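Local structure of glutaredoxin related protein (Sulfolobus solfataricus, 4MNN) at residues Y3-V6 with I7-L11; Y60-Y63 with G64-A68; W72-L75 with N76-R80; P115-A118 with E119-Q123. The protein probably catalyses thiol-disulfide exchange, as an atypical protein disulfide oxidoreductase built on thioredoxin folds. One frame throughout, in Å; residues are numbered along the deposited sequence. Where two conformers were deposited one is given.

Interaction 1: Y3-V6 with I7-L11; sequences YDYV and IKEYL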
loop_
_atom_site.group_PDB
_atom_site.type_symbol
_atom_site.label_atom_id
_atom_site.label_comp_id
_atom_site.label_asym_id
_atom_site.label_seq_id
_atom_site.Cartn_x
_atom_site.Cartn_y
_atom_site.Cartn_z
ATOM N N TYR A 3 -4.193 18.427 0.731
ATOM C CA TYR A 3 -3.461 17.434 1.522
ATOM C C TYR A 3 -2.155 17.912 2.164
ATOM O O TYR A 3 -1.571 17.189 2.978
ATOM C CB TYR A 3 -3.171 16.189 0.648
ATOM C CG TYR A 3 -4.416 15.410 0.199
ATOM C CD1 TYR A 3 -4.468 14.796 -1.055
ATOM C CD2 TYR A 3 -5.506 15.231 1.055
ATOM C CE1 TYR A 3 -5.580 14.005 -1.451
ATOM C CE2 TYR A 3 -6.618 14.441 0.676
ATOM C CZ TYR A 3 -6.648 13.825 -0.577
ATOM O OH TYR A 3 -7.718 12.988 -0.922
ATOM N N ASP A 4 -1.697 19.115 1.825
ATOM C CA ASP A 4 -0.423 19.615 2.359
ATOM C C ASP A 4 -0.226 19.541 3.871
ATOM O O ASP A 4 0.835 19.096 4.358
ATOM C CB ASP A 4 -0.194 21.049 1.897
ATOM C CG ASP A 4 -0.102 21.154 0.392
ATOM O OD1 ASP A 4 -0.335 20.126 -0.277
ATOM O OD2 ASP A 4 0.192 22.256 -0.116
ATOM N N TYR A 5 -1.226 19.991 4.625
ATOM C CA TYR A 5 -1.072 19.964 6.080
ATOM C C TYR A 5 -0.973 18.556 6.619
ATOM O O TYR A 5 -0.078 18.263 7.417
ATOM C CB TYR A 5 -2.225 20.705 6.780
ATOM C CG TYR A 5 -2.051 20.795 8.289
ATOM C CD1 TYR A 5 -0.877 21.308 8.850
ATOM C CD2 TYR A 5 -3.060 20.366 9.150
ATOM C CE1 TYR A 5 -0.721 21.393 10.253
ATOM C CE2 TYR A 5 -2.917 20.443 10.536
ATOM C CZ TYR A 5 -1.749 20.958 11.077
ATOM O OH TYR A 5 -1.631 21.050 12.449
ATOM N N VAL A 6 -1.871 17.677 6.185
ATOM C CA VAL A 6 -1.826 16.319 6.697
ATOM C C VAL A 6 -0.535 15.603 6.290
ATOM O O VAL A 6 0.032 14.821 7.065
ATOM C CB VAL A 6 -3.058 15.493 6.264
ATOM C CG1 VAL A 6 -2.999 15.158 4.787
ATOM C CG2 VAL A 6 -3.140 14.225 7.109
ATOM N N ILE A 7 -0.034 15.893 5.101
ATOM C CA ILE A 7 1.212 15.232 4.687
ATOM C C ILE A 7 2.324 15.695 5.609
ATOM O O ILE A 7 3.129 14.892 6.085
ATOM C CB ILE A 7 1.553 15.583 3.234
ATOM C CG1 ILE A 7 0.495 14.945 2.325
ATOM C CG2 ILE A 7 3.028 15.121 2.883
ATOM C CD1 ILE A 7 0.566 15.427 0.852
ATOM N N LYS A 8 2.360 16.994 5.896
ATOM C CA LYS A 8 3.395 17.500 6.787
ATOM C C LYS A 8 3.281 16.902 8.182
ATOM O O LYS A 8 4.277 16.490 8.803
ATOM C CB LYS A 8 3.315 19.025 6.904
ATOM C CG LYS A 8 4.427 19.614 7.790
ATOM C CD LYS A 8 4.341 21.132 7.913
ATOM C CE LYS A 8 5.620 21.685 8.564
ATOM N NZ LYS A 8 5.866 23.136 8.265
ATOM N N GLU A 9 2.064 16.887 8.706
ATOM C CA GLU A 9 1.882 16.403 10.051
ATOM C C GLU A 9 2.308 14.961 10.227
ATOM O O GLU A 9 2.828 14.583 11.288
ATOM C CB GLU A 9 0.442 16.614 10.487
ATOM C CG GLU A 9 0.149 18.093 10.769
ATOM C CD GLU A 9 1.011 18.651 11.892
ATOM O OE1 GLU A 9 1.747 19.634 11.655
ATOM O OE2 GLU A 9 0.958 18.100 13.011
ATOM N N TYR A 10 2.127 14.166 9.184
ATOM C CA TYR A 10 2.530 12.773 9.274
ATOM C C TYR A 10 3.978 12.536 8.928
ATOM O O TYR A 10 4.640 11.735 9.566
ATOM C CB TYR A 10 1.696 11.894 8.338
ATOM C CG TYR A 10 0.383 11.467 8.934
ATOM C CD1 TYR A 10 -0.691 12.338 8.990
ATOM C CD2 TYR A 10 0.233 10.185 9.496
ATOM C CE1 TYR A 10 -1.894 11.965 9.594
ATOM C CE2 TYR A 10 -0.964 9.804 10.099
ATOM C CZ TYR A 10 -2.022 10.702 10.145
ATOM O OH TYR A 10 -3.204 10.332 10.757
ATOM N N LEU A 11 4.481 13.260 7.934
ATOM C CA LEU A 11 5.820 12.992 7.454
ATOM C C LEU A 11 6.977 13.852 7.897
ATOM O O LEU A 11 8.132 13.402 7.862
ATOM C CB LEU A 11 5.779 12.955 5.936
ATOM C CG LEU A 11 4.696 12.019 5.374
ATOM C CD1 LEU A 11 4.847 11.937 3.862
ATOM C CD2 LEU A 11 4.805 10.618 6.003
#
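Ile7 turns its CD1 back along helix 4-11 onto Tyr3 CB, 3.8 Å away, and this pair is the apolar centre of the contact. With its CG1 anti to the carbonyl carbon (chi1 -67°) and the chain extended beyond, Ile7 reaches one turn back and lies over the Tyr3 carbonyl, CG1 being 3.1 Å from Tyr3 O. A branched aliphatic residue suits the place, for Ile7 is buried and also packs on Phe33 and Tyr36. Next to Ile7 in the chain, Val6 offers its CG2 methyl to Tyr10 CE1, one turn further on and 3.6 Å away, while Val6 O lies in the plane of that ring at its edge, 3.2 Å from CD1. Farther out, Tyr5 and Glu9 meet on the exposed side. The Tyr5 ring is covered on one face by Glu9 CG, 3.6 Å from the ring centroid in a CH-pi contact. A bend at the second torsion of Glu9 then carries OE1 to within 3.3 Å of Tyr5 CE1, with carboxylate and ring planes 31° apart. Through the backbone the same pair is joined by Glu9 N to Tyr5 O at 2.9 Å, one of four i to i+4 bonds between 3-6 and 7-11, and the series goes on with Leu11 N to Ile7 O. The division of labour is clear: aliphatic and aromatic carbon faces helices 27-33 and 71-83, whereas on the outer side the methylene part of a glutamate covers an aromatic face and its charged end can remain in contact with solvent.

Interaction 2: Y60-Y63 with G64-A68; sequences YTYY and GIPIA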
loop_
_atom_site.group_PDB
_atom_site.type_symbol
_atom_site.label_atom_id
_atom_site.label_comp_id
_atom_site.label_asym_id
_atom_site.label_seq_id
_atom_site.Cartn_x
_atom_site.Cartn_y
_atom_site.Cartn_z
ATOM N N TYR A 60 5.614 -2.746 -0.487
ATOM C CA TYR A 60 4.435 -3.040 -1.290
ATOM C C TYR A 60 4.352 -2.085 -2.457
ATOM O O TYR A 60 5.093 -1.098 -2.523
ATOM C CB TYR A 60 3.162 -2.929 -0.424
ATOM C CG TYR A 60 2.913 -1.551 0.151
ATOM C CD1 TYR A 60 2.333 -0.547 -0.623
ATOM C CD2 TYR A 60 3.277 -1.242 1.468
ATOM C CE1 TYR A 60 2.113 0.732 -0.097
ATOM C CE2 TYR A 60 3.073 0.051 2.005
ATOM C CZ TYR A 60 2.495 1.021 1.224
ATOM O OH TYR A 60 2.279 2.318 1.698
ATOM N N THR A 61 3.444 -2.389 -3.377
ATOM C CA THR A 61 3.172 -1.525 -4.519
ATOM C C THR A 61 1.661 -1.336 -4.468
ATOM O O THR A 61 0.915 -2.311 -4.269
ATOM C CB THR A 61 3.443 -2.184 -5.881
ATOM O OG1 THR A 61 4.822 -2.506 -5.991
ATOM C CG2 THR A 61 3.084 -1.205 -7.026
ATOM N N TYR A 62 1.237 -0.092 -4.637
ATOM C CA TYR A 62 -0.161 0.267 -4.671
ATOM C C TYR A 62 -0.399 0.691 -6.126
ATOM O O TYR A 62 0.221 1.680 -6.603
ATOM C CB TYR A 62 -0.396 1.470 -3.756
ATOM C CG TYR A 62 -1.847 1.820 -3.590
ATOM C CD1 TYR A 62 -2.535 1.529 -2.401
ATOM C CD2 TYR A 62 -2.551 2.474 -4.621
ATOM C CE1 TYR A 62 -3.887 1.884 -2.246
ATOM C CE2 TYR A 62 -3.898 2.831 -4.477
ATOM C CZ TYR A 62 -4.561 2.534 -3.299
ATOM O OH TYR A 62 -5.905 2.860 -3.191
ATOM N N TYR A 63 -1.251 -0.057 -6.817
ATOM C CA TYR A 63 -1.607 0.226 -8.194
ATOM C C TYR A 63 -2.854 1.112 -8.224
ATOM O O TYR A 63 -3.977 0.640 -8.050
ATOM C CB TYR A 63 -1.829 -1.090 -8.937
ATOM C CG TYR A 63 -0.542 -1.904 -9.025
ATOM C CD1 TYR A 63 -0.292 -2.971 -8.143
ATOM C CD2 TYR A 63 0.403 -1.636 -10.035
ATOM C CE1 TYR A 63 0.843 -3.746 -8.267
ATOM C CE2 TYR A 63 1.553 -2.416 -10.178
ATOM C CZ TYR A 63 1.765 -3.466 -9.293
ATOM O OH TYR A 63 2.908 -4.235 -9.419
ATOM N N GLY A 64 -2.601 2.409 -8.446
ATOM C CA GLY A 64 -3.613 3.448 -8.468
ATOM C C GLY A 64 -2.974 4.580 -7.694
ATOM O O GLY A 64 -1.734 4.618 -7.589
ATOM N N ILE A 65 -3.779 5.475 -7.129
ATOM C CA ILE A 65 -3.219 6.575 -6.324
ATOM C C ILE A 65 -3.962 6.500 -4.999
ATOM O O ILE A 65 -5.188 6.553 -4.948
ATOM C CB ILE A 65 -3.429 7.962 -7.003
ATOM C CG1 ILE A 65 -2.734 7.961 -8.377
ATOM C CG2 ILE A 65 -2.889 9.070 -6.095
ATOM C CD1 ILE A 65 -2.958 9.250 -9.180
ATOM N N PRO A 66 -3.223 6.369 -3.888
ATOM C CA PRO A 66 -3.907 6.261 -2.602
ATOM C C PRO A 66 -4.524 7.519 -2.010
ATOM O O PRO A 66 -4.082 7.983 -0.965
ATOM C CB PRO A 66 -2.829 5.663 -1.702
ATOM C CG PRO A 66 -1.590 6.303 -2.210
ATOM C CD PRO A 66 -1.760 6.261 -3.734
ATOM N N ILE A 67 -5.551 8.059 -2.661
ATOM C CA ILE A 67 -6.214 9.253 -2.133
ATOM C C ILE A 67 -7.555 8.899 -1.485
ATOM O O ILE A 67 -7.817 7.721 -1.236
ATOM C CB ILE A 67 -6.405 10.338 -3.226
ATOM C CG1 ILE A 67 -6.734 9.693 -4.574
ATOM C CG2 ILE A 67 -5.093 11.166 -3.359
ATOM C CD1 ILE A 67 -7.976 8.849 -4.594
ATOM N N ALA A 68 -8.389 9.906 -1.210
ATOM C CA ALA A 68 -9.682 9.672 -0.541
ATOM C C ALA A 68 -9.453 8.891 0.753
ATOM O O ALA A 68 -8.502 9.196 1.483
ATOM C CB ALA A 68 -10.672 8.935 -1.462
HETATM O O HOH W 1 -7.043 4.562 -4.989
#
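An inverse gamma turn centred on Pro66 lies in the loop that follows strand 57-63, and it packs against Tyr62 near the end of that strand. Pro66 CB sits over the centre of the Tyr62 ring, 3.9 Å from the centroid and 11° off its normal, a CH-pi contact; proline suits this place because its compact, rigid ring offers C-H groups to an aromatic face. The turn is closed by Ile67 N bonding to Ile65 O at 2.8 Å. Tyr62 lies beneath it because its CG stands anti to the backbone N (chi1 -173°), which sends the ring along the loop, past Gly64 C at its edge. At the far end a water joins the two parts: it accepts from Tyr62 OH at 2.7 Å and donates to Ile65 O at 2.7 Å, so this carbonyl serves both the turn and the water. Gly64 takes backbone angles at which a side chain would collide with Tyr63 O. A leucine in place of Tyr62 would probably leave the water without its phenolic donor and Pro66 without an aromatic face to rest on. Strand 57-63 runs between strands 49-54 and 131-137 in the central sheet; Tyr62 also touches Val50 of the first and Tyr122 of helix 114-127, while Pro66 leans on Phe74 of helix 71-83.

Interaction 3: W72-L75 with N76-R80; sequences WPFL and NSLVR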
loop_
_atom_site.group_PDB
_atom_site.type_symbol
_atom_site.label_atom_id
_atom_site.label_comp_id
_atom_site.label_asym_id
_atom_site.label_seq_id
_atom_site.Cartn_x
_atom_site.Cartn_y
_atom_site.Cartn_z
ATOM N N TRP A 72 -5.106 8.095 4.446
ATOM C CA TRP A 72 -4.749 8.005 5.847
ATOM C C TRP A 72 -3.944 6.736 6.138
ATOM O O TRP A 72 -2.880 6.806 6.787
ATOM C CB TRP A 72 -6.025 8.109 6.690
ATOM C CG TRP A 72 -5.831 7.885 8.159
ATOM C CD1 TRP A 72 -4.889 8.464 8.975
ATOM C CD2 TRP A 72 -6.601 7.013 8.989
ATOM N NE1 TRP A 72 -5.031 7.997 10.267
ATOM C CE2 TRP A 72 -6.075 7.106 10.303
ATOM C CE3 TRP A 72 -7.695 6.161 8.753
ATOM C CZ2 TRP A 72 -6.595 6.373 11.375
ATOM C CZ3 TRP A 72 -8.212 5.430 9.828
ATOM C CH2 TRP A 72 -7.659 5.549 11.120
ATOM N N PRO A 73 -4.438 5.562 5.691
ATOM C CA PRO A 73 -3.708 4.308 5.924
ATOM C C PRO A 73 -2.338 4.364 5.241
ATOM O O PRO A 73 -1.356 3.879 5.768
ATOM C CB PRO A 73 -4.585 3.245 5.277
ATOM C CG PRO A 73 -5.926 3.829 5.288
ATOM C CD PRO A 73 -5.772 5.308 5.120
ATOM N N PHE A 74 -2.283 4.978 4.065
ATOM C CA PHE A 74 -1.024 5.058 3.317
ATOM C C PHE A 74 0.024 5.873 4.102
ATOM O O PHE A 74 1.157 5.424 4.297
ATOM C CB PHE A 74 -1.300 5.681 1.933
ATOM C CG PHE A 74 -0.054 5.925 1.118
ATOM C CD1 PHE A 74 0.650 4.858 0.554
ATOM C CD2 PHE A 74 0.410 7.215 0.916
ATOM C CE1 PHE A 74 1.817 5.087 -0.211
ATOM C CE2 PHE A 74 1.584 7.451 0.152
ATOM C CZ PHE A 74 2.274 6.375 -0.402
ATOM N N LEU A 75 -0.361 7.050 4.582
ATOM C CA LEU A 75 0.543 7.874 5.379
ATOM C C LEU A 75 0.930 7.152 6.657
ATOM O O LEU A 75 2.075 7.226 7.089
ATOM C CB LEU A 75 -0.117 9.215 5.749
ATOM C CG LEU A 75 -0.298 10.151 4.563
ATOM C CD1 LEU A 75 -1.089 11.347 4.993
ATOM C CD2 LEU A 75 1.074 10.523 3.991
ATOM N N ASN A 76 -0.016 6.465 7.282
ATOM C CA ASN A 76 0.302 5.725 8.488
ATOM C C ASN A 76 1.349 4.658 8.214
ATOM O O ASN A 76 2.209 4.377 9.063
ATOM C CB ASN A 76 -0.930 5.015 9.026
ATOM C CG ASN A 76 -1.495 5.673 10.250
ATOM O OD1 ASN A 76 -1.551 6.883 10.337
ATOM N ND2 ASN A 76 -1.967 4.862 11.191
ATOM N N SER A 77 1.263 4.013 7.058
ATOM C CA SER A 77 2.217 2.965 6.777
ATOM C C SER A 77 3.592 3.551 6.617
ATOM O O SER A 77 4.582 2.929 6.986
ATOM C CB SER A 77 1.864 2.162 5.509
ATOM O OG SER A 77 2.023 2.921 4.310
ATOM N N LEU A 78 3.687 4.739 6.024
ATOM C CA LEU A 78 5.011 5.342 5.854
ATOM C C LEU A 78 5.686 5.561 7.218
ATOM O O LEU A 78 6.879 5.286 7.405
ATOM C CB LEU A 78 4.859 6.691 5.145
ATOM C CG LEU A 78 5.067 6.759 3.608
ATOM C CD1 LEU A 78 4.831 5.472 2.930
ATOM C CD2 LEU A 78 4.239 7.896 3.026
ATOM N N VAL A 79 4.918 6.104 8.152
ATOM C CA VAL A 79 5.461 6.373 9.483
ATOM C C VAL A 79 5.841 5.072 10.191
ATOM O O VAL A 79 6.899 4.985 10.803
ATOM C CB VAL A 79 4.423 7.154 10.317
ATOM C CG1 VAL A 79 4.926 7.347 11.775
ATOM C CG2 VAL A 79 4.133 8.493 9.629
ATOM N N ARG A 80 4.975 4.059 10.119
ATOM C CA ARG A 80 5.262 2.787 10.792
ATOM C C ARG A 80 6.507 2.122 10.223
ATOM O O ARG A 80 7.365 1.645 10.968
ATOM C CB ARG A 80 4.069 1.825 10.686
ATOM C CG ARG A 80 2.805 2.245 11.424
ATOM C CD ARG A 80 2.000 0.993 11.883
ATOM N NE ARG A 80 0.898 1.406 12.742
ATOM C CZ ARG A 80 -0.343 1.638 12.320
ATOM N NH1 ARG A 80 -0.658 1.478 11.029
ATOM N NH2 ARG A 80 -1.255 2.089 13.180
#
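Ser77 reaches back to the Phe74 carbonyl with a side chain of just two heavy atoms. Its CB lies 3.6 Å from Phe74 O and close to Pro73 O as well; the tip, OG, then donates to Phe74 O at 2.6 Å. This is possible because OG stands between the backbone N and the carbonyl carbon (chi1 69°), which here turns the hydroxyl back toward the Phe74 carbonyl. The C=O...OG angle is 130°, a bent approach beside the straighter one of Leu78 N, which bonds to the same oxygen at 3.1 Å. Two donors thus grip Phe74 O, and a small polar residue is well suited to a buried helix face where its hydroxyl has a carbonyl to use. On the apolar side, Leu78 sends CD2 to Phe74 CE2, 3.9 Å away, and CD1 over the rim of one face of that ring. Leu75 joins the same patch, its CD2 4.2 Å from Leu78 CD2. Trp72 and Asn76 lie side by side on another flank and point the same way, with ring and amide planes 61° apart; Asn76 N bonds to Trp72 O at 2.9 Å. Four elements surround helix 71-83 here. Leu75 and Leu78 meet Leu11 of helix 4-11, and Phe74, Leu75 and Leu78 pack on Phe33 of helix 27-33. Toward the sheet, Ser77 OG is hydrogen-bonded to Tyr60 OH of strand 57-63, and Ser77 also touches Tyr122 of helix 114-127.

Interaction 4: P115-A118 with E119-Q123; sequences PITA and EFLYQ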
loop_
_atom_site.group_PDB
_atom_site.type_symbol
_atom_site.label_atom_id
_atom_site.label_comp_id
_atom_site.label_asym_id
_atom_site.label_seq_id
_atom_site.Cartn_x
_atom_site.Cartn_y
_atom_site.Cartn_z
ATOM N N PRO A 115 -9.952 0.577 3.813
ATOM C CA PRO A 115 -8.812 1.132 4.548
ATOM C C PRO A 115 -8.407 0.304 5.749
ATOM O O PRO A 115 -7.241 0.271 6.101
ATOM C CB PRO A 115 -9.261 2.564 4.888
ATOM C CG PRO A 115 -10.776 2.506 4.803
ATOM C CD PRO A 115 -11.016 1.579 3.621
ATOM N N ILE A 116 -9.373 -0.361 6.376
ATOM C CA ILE A 116 -9.101 -1.204 7.530
ATOM C C ILE A 116 -8.239 -2.392 7.056
ATOM O O ILE A 116 -7.254 -2.763 7.700
ATOM C CB ILE A 116 -10.431 -1.712 8.149
ATOM C CG1 ILE A 116 -11.423 -0.539 8.266
ATOM C CG2 ILE A 116 -10.166 -2.361 9.489
ATOM C CD1 ILE A 116 -12.804 -0.898 8.806
ATOM N N THR A 117 -8.594 -2.969 5.911
ATOM C CA THR A 117 -7.831 -4.111 5.388
ATOM C C THR A 117 -6.450 -3.717 4.902
ATOM O O THR A 117 -5.492 -4.441 5.129
ATOM C CB THR A 117 -8.613 -4.808 4.284
ATOM O OG1 THR A 117 -9.907 -5.138 4.809
ATOM C CG2 THR A 117 -7.915 -6.147 3.876
ATOM N N ALA A 118 -6.347 -2.587 4.206
ATOM C CA ALA A 118 -5.036 -2.126 3.769
ATOM C C ALA A 118 -4.115 -1.904 4.969
ATOM O O ALA A 118 -2.949 -2.293 4.954
ATOM C CB ALA A 118 -5.158 -0.852 3.002
ATOM N N GLU A 119 -4.618 -1.249 6.016
ATOM C CA GLU A 119 -3.757 -0.985 7.178
ATOM C C GLU A 119 -3.195 -2.255 7.793
ATOM O O GLU A 119 -2.020 -2.335 8.175
ATOM C CB GLU A 119 -4.560 -0.211 8.211
ATOM C CG GLU A 119 -3.724 0.279 9.389
ATOM C CD GLU A 119 -4.095 1.704 9.777
ATOM O OE1 GLU A 119 -5.228 1.930 10.281
ATOM O OE2 GLU A 119 -3.250 2.597 9.567
ATOM N N PHE A 120 -4.053 -3.263 7.877
ATOM C CA PHE A 120 -3.709 -4.561 8.433
ATOM C C PHE A 120 -2.632 -5.203 7.535
ATOM O O PHE A 120 -1.569 -5.606 8.016
ATOM C CB PHE A 120 -4.974 -5.433 8.491
ATOM C CG PHE A 120 -4.728 -6.834 8.981
ATOM C CD1 PHE A 120 -4.590 -7.097 10.340
ATOM C CD2 PHE A 120 -4.661 -7.895 8.080
ATOM C CE1 PHE A 120 -4.390 -8.413 10.811
ATOM C CE2 PHE A 120 -4.461 -9.206 8.523
ATOM C CZ PHE A 120 -4.327 -9.467 9.896
ATOM N N LEU A 121 -2.866 -5.223 6.225
ATOM C CA LEU A 121 -1.879 -5.839 5.331
ATOM C C LEU A 121 -0.578 -5.055 5.226
ATOM O O LEU A 121 0.480 -5.660 5.063
ATOM C CB LEU A 121 -2.492 -6.081 3.941
ATOM C CG LEU A 121 -3.589 -7.147 3.969
ATOM C CD1 LEU A 121 -4.237 -7.264 2.554
ATOM C CD2 LEU A 121 -2.985 -8.531 4.395
ATOM N N TYR A 122 -0.632 -3.725 5.355
ATOM C CA TYR A 122 0.609 -2.924 5.302
ATOM C C TYR A 122 1.488 -3.385 6.453
ATOM O O TYR A 122 2.713 -3.476 6.318
ATOM C CB TYR A 122 0.335 -1.436 5.475
ATOM C CG TYR A 122 -0.297 -0.777 4.276
ATOM C CD1 TYR A 122 -1.208 0.281 4.440
ATOM C CD2 TYR A 122 0.039 -1.185 2.971
ATOM C CE1 TYR A 122 -1.774 0.933 3.327
ATOM C CE2 TYR A 122 -0.523 -0.543 1.836
ATOM C CZ TYR A 122 -1.421 0.520 2.035
ATOM O OH TYR A 122 -1.936 1.205 0.964
ATOM N N GLN A 123 0.866 -3.684 7.589
ATOM C CA GLN A 123 1.651 -4.134 8.737
ATOM C C GLN A 123 2.176 -5.545 8.519
ATOM O O GLN A 123 3.281 -5.855 8.930
ATOM C CB GLN A 123 0.825 -4.023 10.004
ATOM C CG GLN A 123 0.607 -2.545 10.350
ATOM C CD GLN A 123 -0.277 -2.367 11.536
ATOM O OE1 GLN A 123 -1.493 -2.252 11.408
ATOM N NE2 GLN A 123 0.325 -2.356 12.718
#
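Ala118 O takes the shortest backbone bond of this contact, from Tyr122 N at 2.8 Å, with the donor nearly in line with the carbonyl (C=O...N angle 164°). The same oxygen lies over one face of the Tyr122 ring, 3.1 Å from CG and 3.1 Å from CD1. Tyr122 has its CG anti to the carbonyl carbon (chi1 -73°), and this folds the ring back along the helix until CE1 comes within 3.8 Å of Ala118 CB. Alanine fits here, since its single methyl touches both the Tyr122 ring and Leu105 of strand 101-107. On the adjoining flank Thr117 CG2 and Leu121 CD1 run alongside each other, 4.1 Å apart, both also resting on Leu105, while Thr117 OG1 bonds back to Lys113 O. Leu121 N to Thr117 O, at 3.0 Å, holds that pair in step through the backbone. A glycine replacing Tyr122 would probably open a gap over Ala118 and leave Tyr60, which stacks on the ring, without its aromatic partner. Helix 114-127 is the crossover of a beta-alpha-beta unit with strands 101-107 and 131-137; at its start, beside the Cys111-Cys114 disulfide, consistent with a thioredoxin-type CxxC, Pro115 needs no N-H yet lends its carbonyl to Glu119 N at 3.0 Å. Chemically, then, the helix presents carbon to the sheet, while Glu119 on a different flank carries its charge across to Arg80 in a salt bridge.

Overall arrangement
Interaction 1 is the surface member of the set, whereas interactions 2 and 3 are buried and interaction 4 is partly so. Three are turns of helices; interaction 2 alone joins a strand to a loop, and it relies on a proline, a glycine and a bridging water where the others use i to i+4 backbone bonds. Helix 71-83 of interaction 3 lies between interactions 1 and 4: Tyr10 of interaction 1 packs on one flank, and Glu119 of interaction 4 meets Arg80 on another, with centres about 11 Å and 10 Å away. Tyr60 ties interaction 2 to both helices, stacking on Tyr122 and bonding to Ser77. Interactions 1 and 4, about 20 Å apart between centres, do not touch.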